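Local coordinates for D-3-phosphoglycerate dehydrogenase (Sulfolobus tokodaii, PDB 2EKL), which probably catalyses the NAD-dependent oxidation of D-3-phosphoglycerate, as a member of the D-isomer specific 2-hydroxyacid dehydrogenase family, at residues A[100-103]-A[104-108]; A[256-259]-A[260-264]; A[282-285]-A[286-289]. All coordinates share one frame; numbering follows the deposited sequence.

Interaction 1: residues A[100-103]-A[104-108]. With NAD (nicotinamide-adenine-dinucleotide), chain B.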
loop_
_atom_site.group_PDB
_atom_site.type_symbol
_atom_site.label_atom_id
_atom_site.label_comp_id
_atom_site.label_asym_id
_atom_site.label_seq_id
_atom_site.Cartn_x
_atom_site.Cartn_y
_atom_site.Cartn_z
ATOM N N ALA A 100 -12.787 15.718 6.669
ATOM C CA ALA A 100 -12.010 15.330 7.844
ATOM C C ALA A 100 -11.121 14.089 7.712
ATOM O O ALA A 100 -10.140 13.951 8.444
ATOM C CB ALA A 100 -12.941 15.152 9.031
ATOM N N SER A 101 -11.446 13.193 6.787
ATOM C CA SER A 101 -10.662 11.970 6.648
ATOM C C SER A 101 -9.872 11.846 5.349
ATOM O O SER A 101 -9.320 10.782 5.059
ATOM C CB SER A 101 -11.580 10.755 6.780
ATOM O OG SER A 101 -12.412 10.620 5.642
ATOM N N THR A 102 -9.802 12.927 4.580
ATOM C CA THR A 102 -9.106 12.910 3.296
ATOM C C THR A 102 -7.800 12.118 3.225
ATOM O O THR A 102 -7.705 11.158 2.461
ATOM C CB THR A 102 -8.828 14.347 2.792
ATOM O OG1 THR A 102 -10.069 15.050 2.646
ATOM C CG2 THR A 102 -8.115 14.312 1.443
ATOM N N ASP A 103 -6.796 12.498 4.011
ATOM C CA ASP A 103 -5.512 11.796 3.940
ATOM C C ASP A 103 -5.583 10.317 4.297
ATOM O O ASP A 103 -4.847 9.504 3.735
ATOM C CB ASP A 103 -4.452 12.492 4.807
ATOM C CG ASP A 103 -4.029 13.845 4.245
ATOM O OD1 ASP A 103 -4.068 14.029 3.006
ATOM O OD2 ASP A 103 -3.640 14.725 5.045
ATOM N N SER A 104 -6.456 9.958 5.229
ATOM C CA SER A 104 -6.583 8.553 5.596
ATOM C C SER A 104 -7.196 7.758 4.442
ATOM O O SER A 104 -6.798 6.622 4.181
ATOM C CB SER A 104 -7.428 8.409 6.862
ATOM O OG SER A 104 -6.677 8.832 7.992
ATOM N N ALA A 105 -8.151 8.360 3.741
ATOM C CA ALA A 105 -8.790 7.687 2.609
ATOM C C ALA A 105 -7.799 7.586 1.448
ATOM O O ALA A 105 -7.750 6.573 0.745
ATOM C CB ALA A 105 -10.053 8.451 2.178
ATOM N N VAL A 106 -7.011 8.641 1.253
ATOM C CA VAL A 106 -6.001 8.670 0.196
ATOM C C VAL A 106 -4.984 7.549 0.403
ATOM O O VAL A 106 -4.625 6.823 -0.529
ATOM C CB VAL A 106 -5.227 10.017 0.196
ATOM C CG1 VAL A 106 -3.993 9.912 -0.685
ATOM C CG2 VAL A 106 -6.133 11.148 -0.289
ATOM N N GLU A 107 -4.513 7.421 1.637
ATOM C CA GLU A 107 -3.527 6.410 1.961
ATOM C C GLU A 107 -4.066 4.999 1.765
ATOM O O GLU A 107 -3.372 4.139 1.220
ATOM C CB GLU A 107 -3.025 6.629 3.394
ATOM C CG GLU A 107 -2.095 7.844 3.495
ATOM C CD GLU A 107 -2.067 8.478 4.875
ATOM O OE1 GLU A 107 -2.342 7.779 5.872
ATOM O OE2 GLU A 107 -1.750 9.684 4.960
ATOM N N LEU A 108 -5.303 4.756 2.187
ATOM C CA LEU A 108 -5.876 3.428 2.017
ATOM C C LEU A 108 -6.011 3.121 0.530
ATOM O O LEU A 108 -5.838 1.978 0.111
ATOM C CB LEU A 108 -7.251 3.326 2.684
ATOM C CG LEU A 108 -7.887 1.931 2.624
ATOM C CD1 LEU A 108 -7.039 0.948 3.424
ATOM C CD2 LEU A 108 -9.306 1.979 3.181
HETATM P PA NAD B . -15.137 15.602 -3.197
HETATM O O1A NAD B . -14.006 16.461 -2.802
HETATM O O2A NAD B . -16.520 16.229 -3.132
HETATM O O5B NAD B . -14.816 15.065 -4.672
HETATM C C5B NAD B . -15.762 14.241 -5.336
HETATM C C4B NAD B . -15.491 14.542 -6.932
HETATM O O4B NAD B . -16.080 13.521 -7.754
HETATM C C3B NAD B . -15.980 15.981 -7.306
HETATM O O3B NAD B . -14.951 16.741 -7.938
HETATM C C2B NAD B . -17.230 15.686 -8.145
HETATM O O2B NAD B . -17.643 16.658 -9.074
HETATM C C1B NAD B . -16.815 14.372 -8.695
HETATM N N9A NAD B . -17.931 13.603 -9.333
HETATM C C8A NAD B . -19.244 13.406 -8.931
HETATM N N7A NAD B . -19.886 12.635 -9.840
HETATM C C5A NAD B . -19.008 12.329 -10.823
HETATM C C6A NAD B . -19.062 11.559 -12.051
HETATM N N6A NAD B . -20.177 10.955 -12.429
HETATM N N1A NAD B . -17.894 11.445 -12.879
HETATM C C2A NAD B . -16.658 12.076 -12.524
HETATM N N3A NAD B . -16.601 12.829 -11.328
HETATM C C4A NAD B . -17.754 12.945 -10.505
HETATM O O3 NAD B . -15.190 14.308 -2.240
HETATM P PN NAD B . -13.995 13.508 -1.507
HETATM O O1N NAD B . -12.783 13.547 -2.339
HETATM O O2N NAD B . -13.887 14.150 -0.164
HETATM O O5D NAD B . -14.708 12.108 -1.393
HETATM C C5D NAD B . -14.738 11.248 -2.512
HETATM C C4D NAD B . -15.495 9.971 -2.212
HETATM O O4D NAD B . -14.860 9.202 -1.207
HETATM C C3D NAD B . -16.960 10.136 -1.715
HETATM O O3D NAD B . -17.828 9.177 -2.339
HETATM C C2D NAD B . -16.842 9.995 -0.241
HETATM O O2D NAD B . -18.093 9.802 0.392
HETATM C C1D NAD B . -15.829 8.885 -0.223
HETATM N N1N NAD B . -15.088 8.634 1.047
HETATM C C2N NAD B . -14.951 7.281 1.486
HETATM C C3N NAD B . -14.245 7.017 2.698
HETATM C C7N NAD B . -14.094 5.617 3.157
HETATM O O7N NAD B . -14.115 5.403 4.483
HETATM N N7N NAD B . -13.942 4.577 2.350
HETATM C C4N NAD B . -13.686 8.173 3.450
HETATM C C5N NAD B . -13.834 9.543 2.992
HETATM C C6N NAD B . -14.548 9.766 1.771
#
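Ser104 opens the second segment with its CB 3.5 Å from Ser101 O, at the start of helix 102-118. Its hydroxyl has its partners outside this turn, in Thr288 and in Glu139 of the second subunit. Ala105 closes the first helical turn, its N donating to Ser101 O at 3.0 Å. A bare methyl suits this place, because Ala105 CB lies 3.9 Å from C4N of the nicotinamide and also meets Ile153, while Ser101 OG comes to 3.2 Å from C5N of the same ring. Val106 N bonds to Thr102 O in turn, and the two side chains lie side by side, CG2 to CG2 at 4.1 Å. A chi1 of 167° turns Val106 CG1 anti to the backbone N and leaves CG2 beside that N, close against Thr102 O. Glu107 N donates to Asp103 O, the next bond of the helix. Its carboxylate turns to the backbone N-H groups of Leu140 and Ala141 of the second subunit, and Asp103 pairs with Lys156. The two acids, Asp103 OD1 and Glu107 OE2 5.3 Å apart, thus have separate partners, which probably eases their mutual repulsion while one turn of helix serves both cofactor and dimer.

Interaction 2: residues A[256-259]-A[260-264]. With NAD (nicotinamide-adenine-dinucleotide), chain B.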
loop_
_atom_site.group_PDB
_atom_site.type_symbol
_atom_site.label_atom_id
_atom_site.label_comp_id
_atom_site.label_asym_id
_atom_site.label_seq_id
_atom_site.Cartn_x
_atom_site.Cartn_y
_atom_site.Cartn_z
ATOM N N THR A 256 -11.346 -2.757 -3.146
ATOM C CA THR A 256 -12.313 -1.802 -2.632
ATOM C C THR A 256 -12.438 -1.763 -1.115
ATOM O O THR A 256 -12.190 -2.755 -0.432
ATOM C CB THR A 256 -13.703 -2.109 -3.233
ATOM O OG1 THR A 256 -14.641 -1.112 -2.827
ATOM C CG2 THR A 256 -14.194 -3.479 -2.759
ATOM N N ASP A 257 -12.816 -0.595 -0.599
ATOM C CA ASP A 257 -13.029 -0.417 0.830
ATOM C C ASP A 257 -14.542 -0.331 1.045
ATOM O O ASP A 257 -15.017 -0.242 2.176
ATOM C CB ASP A 257 -12.362 0.877 1.310
ATOM C CG ASP A 257 -12.494 1.082 2.810
ATOM O OD1 ASP A 257 -12.164 0.148 3.576
ATOM O OD2 ASP A 257 -12.917 2.183 3.228
ATOM N N VAL A 258 -15.291 -0.360 -0.054
ATOM C CA VAL A 258 -16.749 -0.266 0.010
ATOM C C VAL A 258 -17.462 -1.365 -0.781
ATOM O O VAL A 258 -17.073 -1.703 -1.904
ATOM C CB VAL A 258 -17.228 1.112 -0.507
ATOM C CG1 VAL A 258 -16.671 2.219 0.377
ATOM C CG2 VAL A 258 -16.790 1.308 -1.952
ATOM N N PHE A 259 -18.509 -1.928 -0.186
ATOM C CA PHE A 259 -19.276 -2.983 -0.835
ATOM C C PHE A 259 -20.748 -2.586 -0.853
ATOM O O PHE A 259 -21.220 -1.878 0.035
ATOM C CB PHE A 259 -19.097 -4.311 -0.091
ATOM C CG PHE A 259 -18.648 -5.445 -0.973
ATOM C CD1 PHE A 259 -17.405 -5.409 -1.598
ATOM C CD2 PHE A 259 -19.470 -6.551 -1.184
ATOM C CE1 PHE A 259 -16.986 -6.455 -2.421
ATOM C CE2 PHE A 259 -19.061 -7.600 -2.002
ATOM C CZ PHE A 259 -17.816 -7.553 -2.623
ATOM N N TRP A 260 -21.464 -3.037 -1.877
ATOM C CA TRP A 260 -22.878 -2.720 -2.029
ATOM C C TRP A 260 -23.625 -3.030 -0.739
ATOM O O TRP A 260 -24.497 -2.270 -0.319
ATOM C CB TRP A 260 -23.431 -3.500 -3.220
ATOM C CG TRP A 260 -22.694 -3.134 -4.482
ATOM C CD1 TRP A 260 -23.013 -2.133 -5.359
ATOM C CD2 TRP A 260 -21.456 -3.690 -4.942
ATOM N NE1 TRP A 260 -22.046 -2.029 -6.334
ATOM C CE2 TRP A 260 -21.079 -2.971 -6.102
ATOM C CE3 TRP A 260 -20.624 -4.722 -4.488
ATOM C CZ2 TRP A 260 -19.906 -3.253 -6.809
ATOM C CZ3 TRP A 260 -19.456 -5.001 -5.194
ATOM C CH2 TRP A 260 -19.110 -4.267 -6.342
ATOM N N ASN A 261 -23.254 -4.141 -0.113
ATOM C CA ASN A 261 -23.824 -4.567 1.161
ATOM C C ASN A 261 -22.653 -5.053 2.006
ATOM O O ASN A 261 -21.881 -5.909 1.571
ATOM C CB ASN A 261 -24.833 -5.700 0.963
ATOM C CG ASN A 261 -26.198 -5.197 0.531
ATOM O OD1 ASN A 261 -26.880 -4.497 1.281
ATOM N ND2 ASN A 261 -26.602 -5.547 -0.684
ATOM N N GLU A 262 -22.520 -4.499 3.208
ATOM C CA GLU A 262 -21.426 -4.862 4.105
ATOM C C GLU A 262 -21.963 -5.439 5.415
ATOM O O GLU A 262 -22.423 -4.697 6.281
ATOM C CB GLU A 262 -20.573 -3.617 4.392
ATOM C CG GLU A 262 -20.159 -2.852 3.128
ATOM C CD GLU A 262 -19.534 -1.491 3.412
ATOM O OE1 GLU A 262 -19.626 -1.005 4.556
ATOM O OE2 GLU A 262 -18.957 -0.894 2.477
ATOM N N PRO A 263 -21.916 -6.775 5.580
ATOM C CA PRO A 263 -21.410 -7.803 4.662
ATOM C C PRO A 263 -22.379 -8.044 3.506
ATOM O O PRO A 263 -23.537 -7.629 3.564
ATOM C CB PRO A 263 -21.293 -9.048 5.549
ATOM C CG PRO A 263 -21.354 -8.514 6.961
ATOM C CD PRO A 263 -22.332 -7.392 6.848
ATOM N N PRO A 264 -21.916 -8.732 2.447
ATOM C CA PRO A 264 -22.728 -9.044 1.264
ATOM C C PRO A 264 -23.884 -9.979 1.600
ATOM O O PRO A 264 -23.770 -10.822 2.489
ATOM C CB PRO A 264 -21.728 -9.708 0.320
ATOM C CG PRO A 264 -20.419 -9.125 0.736
ATOM C CD PRO A 264 -20.519 -9.143 2.234
HETATM P PA NAD B . -15.137 15.602 -3.197
HETATM O O1A NAD B . -14.006 16.461 -2.802
HETATM O O2A NAD B . -16.520 16.229 -3.132
HETATM O O5B NAD B . -14.816 15.065 -4.672
HETATM C C5B NAD B . -15.762 14.241 -5.336
HETATM C C4B NAD B . -15.491 14.542 -6.932
HETATM O O4B NAD B . -16.080 13.521 -7.754
HETATM C C3B NAD B . -15.980 15.981 -7.306
HETATM O O3B NAD B . -14.951 16.741 -7.938
HETATM C C2B NAD B . -17.230 15.686 -8.145
HETATM O O2B NAD B . -17.643 16.658 -9.074
HETATM C C1B NAD B . -16.815 14.372 -8.695
HETATM N N9A NAD B . -17.931 13.603 -9.333
HETATM C C8A NAD B . -19.244 13.406 -8.931
HETATM N N7A NAD B . -19.886 12.635 -9.840
HETATM C C5A NAD B . -19.008 12.329 -10.823
HETATM C C6A NAD B . -19.062 11.559 -12.051
HETATM N N6A NAD B . -20.177 10.955 -12.429
HETATM N N1A NAD B . -17.894 11.445 -12.879
HETATM C C2A NAD B . -16.658 12.076 -12.524
HETATM N N3A NAD B . -16.601 12.829 -11.328
HETATM C C4A NAD B . -17.754 12.945 -10.505
HETATM O O3 NAD B . -15.190 14.308 -2.240
HETATM P PN NAD B . -13.995 13.508 -1.507
HETATM O O1N NAD B . -12.783 13.547 -2.339
HETATM O O2N NAD B . -13.887 14.150 -0.164
HETATM O O5D NAD B . -14.708 12.108 -1.393
HETATM C C5D NAD B . -14.738 11.248 -2.512
HETATM C C4D NAD B . -15.495 9.971 -2.212
HETATM O O4D NAD B . -14.860 9.202 -1.207
HETATM C C3D NAD B . -16.960 10.136 -1.715
HETATM O O3D NAD B . -17.828 9.177 -2.339
HETATM C C2D NAD B . -16.842 9.995 -0.241
HETATM O O2D NAD B . -18.093 9.802 0.392
HETATM C C1D NAD B . -15.829 8.885 -0.223
HETATM N N1N NAD B . -15.088 8.634 1.047
HETATM C C2N NAD B . -14.951 7.281 1.486
HETATM C C3N NAD B . -14.245 7.017 2.698
HETATM C C7N NAD B . -14.094 5.617 3.157
HETATM O O7N NAD B . -14.115 5.403 4.483
HETATM N N7N NAD B . -13.942 4.577 2.350
HETATM C C4N NAD B . -13.686 8.173 3.450
HETATM C C5N NAD B . -13.834 9.543 2.992
HETATM C C6N NAD B . -14.548 9.766 1.771
#
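Phe259 and Trp260 form a T-shaped (edge-to-face) pair in the loop that leaves strand 251-256 of the Rossmann-type NAD-binding domain. The indole presents its six-membered edge to the phenyl face, with CZ3 of Trp260 3.9 Å above the centre of the Phe259 ring and the planes at 69°. Neighbours in sequence can meet this way because Trp260 CG stands beside its own backbone N (chi1 -60°), which swings the benzo edge back over Phe259. The indole N-H is left to bond Val237 O. Pro264 reaches the phenyl ring obliquely, its CG 3.3 Å from Phe259 CD2; the chain arrives here through a cis peptide bond before Pro263, and the compact pyrrolidine ring can lie close against the phenyl. Phe132 of the second subunit packs on both Phe259 and Pro264, so the aromatic group belongs to the dimer interface as well.

Glu262 runs extended alongside Phe259, with Glu262 CG 3.7 Å from Phe259 CB, and its carboxylate reaches the backbone of the preceding segment. One carboxylate oxygen, OE1, is hydrogen-bonded to His283 ND1, and the acid therefore ties the loop to a neighbouring pocket residue. At the strand end, Asp257 projects into the cofactor site, where the carboxamide N7N of NAD donates to its OD2 at 2.7 Å. Glu262 OE2 receives Phe259 N at 2.9 Å through its anti lone pair, in a nearly straight bond of 169°.

Interaction 3: residues A[282-285]-A[286-289]. With NAD (nicotinamide-adenine-dinucleotide), chain B.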
loop_
_atom_site.group_PDB
_atom_site.type_symbol
_atom_site.label_atom_id
_atom_site.label_comp_id
_atom_site.label_asym_id
_atom_site.label_seq_id
_atom_site.Cartn_x
_atom_site.Cartn_y
_atom_site.Cartn_z
ATOM N N THR A 282 -12.797 -3.568 5.179
ATOM C CA THR A 282 -14.092 -3.335 5.804
ATOM C C THR A 282 -14.529 -1.891 6.058
ATOM O O THR A 282 -14.961 -1.546 7.161
ATOM C CB THR A 282 -14.154 -4.144 7.115
ATOM O OG1 THR A 282 -13.066 -3.764 7.962
ATOM C CG2 THR A 282 -14.021 -5.634 6.818
ATOM N N HIS A 283 -14.444 -1.059 5.023
ATOM C CA HIS A 283 -14.840 0.346 5.111
ATOM C C HIS A 283 -14.067 1.065 6.209
ATOM O O HIS A 283 -14.649 1.726 7.077
ATOM C CB HIS A 283 -16.352 0.447 5.356
ATOM C CG HIS A 283 -16.977 1.667 4.758
ATOM N ND1 HIS A 283 -18.186 1.633 4.095
ATOM C CD2 HIS A 283 -16.560 2.953 4.716
ATOM C CE1 HIS A 283 -18.484 2.847 3.668
ATOM N NE2 HIS A 283 -17.514 3.667 4.031
ATOM N N ILE A 284 -12.744 0.938 6.151
ATOM C CA ILE A 284 -11.856 1.550 7.130
ATOM C C ILE A 284 -11.166 2.814 6.619
ATOM O O ILE A 284 -10.224 3.297 7.241
ATOM C CB ILE A 284 -10.765 0.547 7.573
ATOM C CG1 ILE A 284 -9.961 0.073 6.357
ATOM C CG2 ILE A 284 -11.418 -0.657 8.266
ATOM C CD1 ILE A 284 -8.805 -0.854 6.700
ATOM N N GLY A 285 -11.644 3.344 5.497
ATOM C CA GLY A 285 -11.048 4.540 4.917
ATOM C C GLY A 285 -10.858 5.730 5.844
ATOM O O GLY A 285 -9.874 6.464 5.725
ATOM N N ALA A 286 -11.799 5.937 6.761
ATOM C CA ALA A 286 -11.710 7.048 7.703
ATOM C C ALA A 286 -11.324 6.541 9.089
ATOM O O ALA A 286 -11.318 7.301 10.058
ATOM C CB ALA A 286 -13.056 7.775 7.780
ATOM N N GLN A 287 -10.987 5.260 9.179
ATOM C CA GLN A 287 -10.645 4.672 10.465
ATOM C C GLN A 287 -9.198 4.760 10.938
ATOM O O GLN A 287 -8.482 3.761 10.961
ATOM C CB GLN A 287 -11.100 3.211 10.500
ATOM C CG GLN A 287 -12.613 3.041 10.444
ATOM C CD GLN A 287 -13.305 3.637 11.655
ATOM O OE1 GLN A 287 -12.988 3.294 12.793
ATOM N NE2 GLN A 287 -14.256 4.529 11.415
ATOM N N THR A 288 -8.766 5.965 11.293
ATOM C CA THR A 288 -7.433 6.166 11.851
ATOM C C THR A 288 -7.642 7.028 13.086
ATOM O O THR A 288 -8.635 7.752 13.184
ATOM C CB THR A 288 -6.468 6.902 10.893
ATOM O OG1 THR A 288 -6.989 8.199 10.578
ATOM C CG2 THR A 288 -6.262 6.096 9.618
ATOM N N LYS A 289 -6.722 6.944 14.036
ATOM C CA LYS A 289 -6.819 7.733 15.256
ATOM C C LYS A 289 -6.884 9.220 14.906
ATOM O O LYS A 289 -7.711 9.969 15.446
ATOM C CB LYS A 289 -5.604 7.449 16.144
ATOM C CG LYS A 289 -5.494 8.332 17.379
ATOM C CD LYS A 289 -4.299 7.933 18.241
ATOM C CE LYS A 289 -2.982 7.976 17.468
ATOM N NZ LYS A 289 -2.622 9.347 17.003
HETATM P PA NAD B . -15.137 15.602 -3.197
HETATM O O1A NAD B . -14.006 16.461 -2.802
HETATM O O2A NAD B . -16.520 16.229 -3.132
HETATM O O5B NAD B . -14.816 15.065 -4.672
HETATM C C5B NAD B . -15.762 14.241 -5.336
HETATM C C4B NAD B . -15.491 14.542 -6.932
HETATM O O4B NAD B . -16.080 13.521 -7.754
HETATM C C3B NAD B . -15.980 15.981 -7.306
HETATM O O3B NAD B . -14.951 16.741 -7.938
HETATM C C2B NAD B . -17.230 15.686 -8.145
HETATM O O2B NAD B . -17.643 16.658 -9.074
HETATM C C1B NAD B . -16.815 14.372 -8.695
HETATM N N9A NAD B . -17.931 13.603 -9.333
HETATM C C8A NAD B . -19.244 13.406 -8.931
HETATM N N7A NAD B . -19.886 12.635 -9.840
HETATM C C5A NAD B . -19.008 12.329 -10.823
HETATM C C6A NAD B . -19.062 11.559 -12.051
HETATM N N6A NAD B . -20.177 10.955 -12.429
HETATM N N1A NAD B . -17.894 11.445 -12.879
HETATM C C2A NAD B . -16.658 12.076 -12.524
HETATM N N3A NAD B . -16.601 12.829 -11.328
HETATM C C4A NAD B . -17.754 12.945 -10.505
HETATM O O3 NAD B . -15.190 14.308 -2.240
HETATM P PN NAD B . -13.995 13.508 -1.507
HETATM O O1N NAD B . -12.783 13.547 -2.339
HETATM O O2N NAD B . -13.887 14.150 -0.164
HETATM O O5D NAD B . -14.708 12.108 -1.393
HETATM C C5D NAD B . -14.738 11.248 -2.512
HETATM C C4D NAD B . -15.495 9.971 -2.212
HETATM O O4D NAD B . -14.860 9.202 -1.207
HETATM C C3D NAD B . -16.960 10.136 -1.715
HETATM O O3D NAD B . -17.828 9.177 -2.339
HETATM C C2D NAD B . -16.842 9.995 -0.241
HETATM O O2D NAD B . -18.093 9.802 0.392
HETATM C C1D NAD B . -15.829 8.885 -0.223
HETATM N N1N NAD B . -15.088 8.634 1.047
HETATM C C2N NAD B . -14.951 7.281 1.486
HETATM C C3N NAD B . -14.245 7.017 2.698
HETATM C C7N NAD B . -14.094 5.617 3.157
HETATM O O7N NAD B . -14.115 5.403 4.483
HETATM N N7N NAD B . -13.942 4.577 2.350
HETATM C C4N NAD B . -13.686 8.173 3.450
HETATM C C5N NAD B . -13.834 9.543 2.992
HETATM C C6N NAD B . -14.548 9.766 1.771
HETATM O O HOH W 1 -14.106 4.384 7.582
#
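The His283 imidazole meets the nicotinamide carboxamide at its edge: O7N of NAD lies near the ring plane, 3.5 Å from CD2 of His283. On the protein side the ring packs against Asp257 and Val258. With ND1 held by Glu262, the imidazole is probably kept from rotating, and its CD2 and NE2 are the atoms near the carboxamide. The carboxamide itself is flanked by Gly285, whose CA comes to 3.2 Å from O7N. Having no side chain, Gly285 lets the backbone lie directly against the amide, in a place with no room beside C7N.

A water fills the angle between these groups. The water oxygen donates to His283 O at 2.8 Å and accepts from Ala286 N at 2.9 Å. It also donates to O7N of NAD, so all three are joined through one solvent molecule and the buried amide N-H of Ala286 is satisfied.

The backbone here forms a type I beta turn from Ile284 to Gln287, closed by Gln287 N donating to Ile284 O at 2.9 Å. Arg118 of the second subunit also bonds to this oxygen. Across the turn Ile284 and Gln287 touch through their CB atoms, 4.0 Å apart. Gln287 CG lies beside its own backbone N (chi1 -66°) and rests against Ile284 CA before the chain bends away. Both side chains also pack on Ile135 of the second subunit. Ala286, small enough for its place, sends its methyl against Ile77 and Ser101.

Gln287 next centres an inverse gamma turn, and Thr288 OG1 then caps helix 289-309 by accepting from Ala291 N. The whole is a histidine-bearing loop at the nicotinamide end of the pocket, consistent with the histidine, paired with a glutamate, that acts as the catalytic acid-base in D-2-hydroxyacid dehydrogenases.

Overall arrangement
From the N terminus, the chain first reaches interaction 1, where the loop after strand 93-95 turns into helix 102-118. It then runs through most of the seven-stranded parallel sheet before interaction 2 bends the loop leaving strand 251-256, and interaction 3 turns the chain from strand 278-280 into helix 289-309. Each is a local contact along one continuous stretch: a helix start, a loop and a beta turn. They follow in series, with none nested or crossing. In space they converge on NAD. Asp257 OD1 and OD2 accept from Ile284 N and Gly285 N, joining interactions 2 and 3, while Ser104 OG and Thr288 OG1 link interactions 1 and 3. Leu108 packs on both Asp257 and Gly285. All three also touch the second subunit.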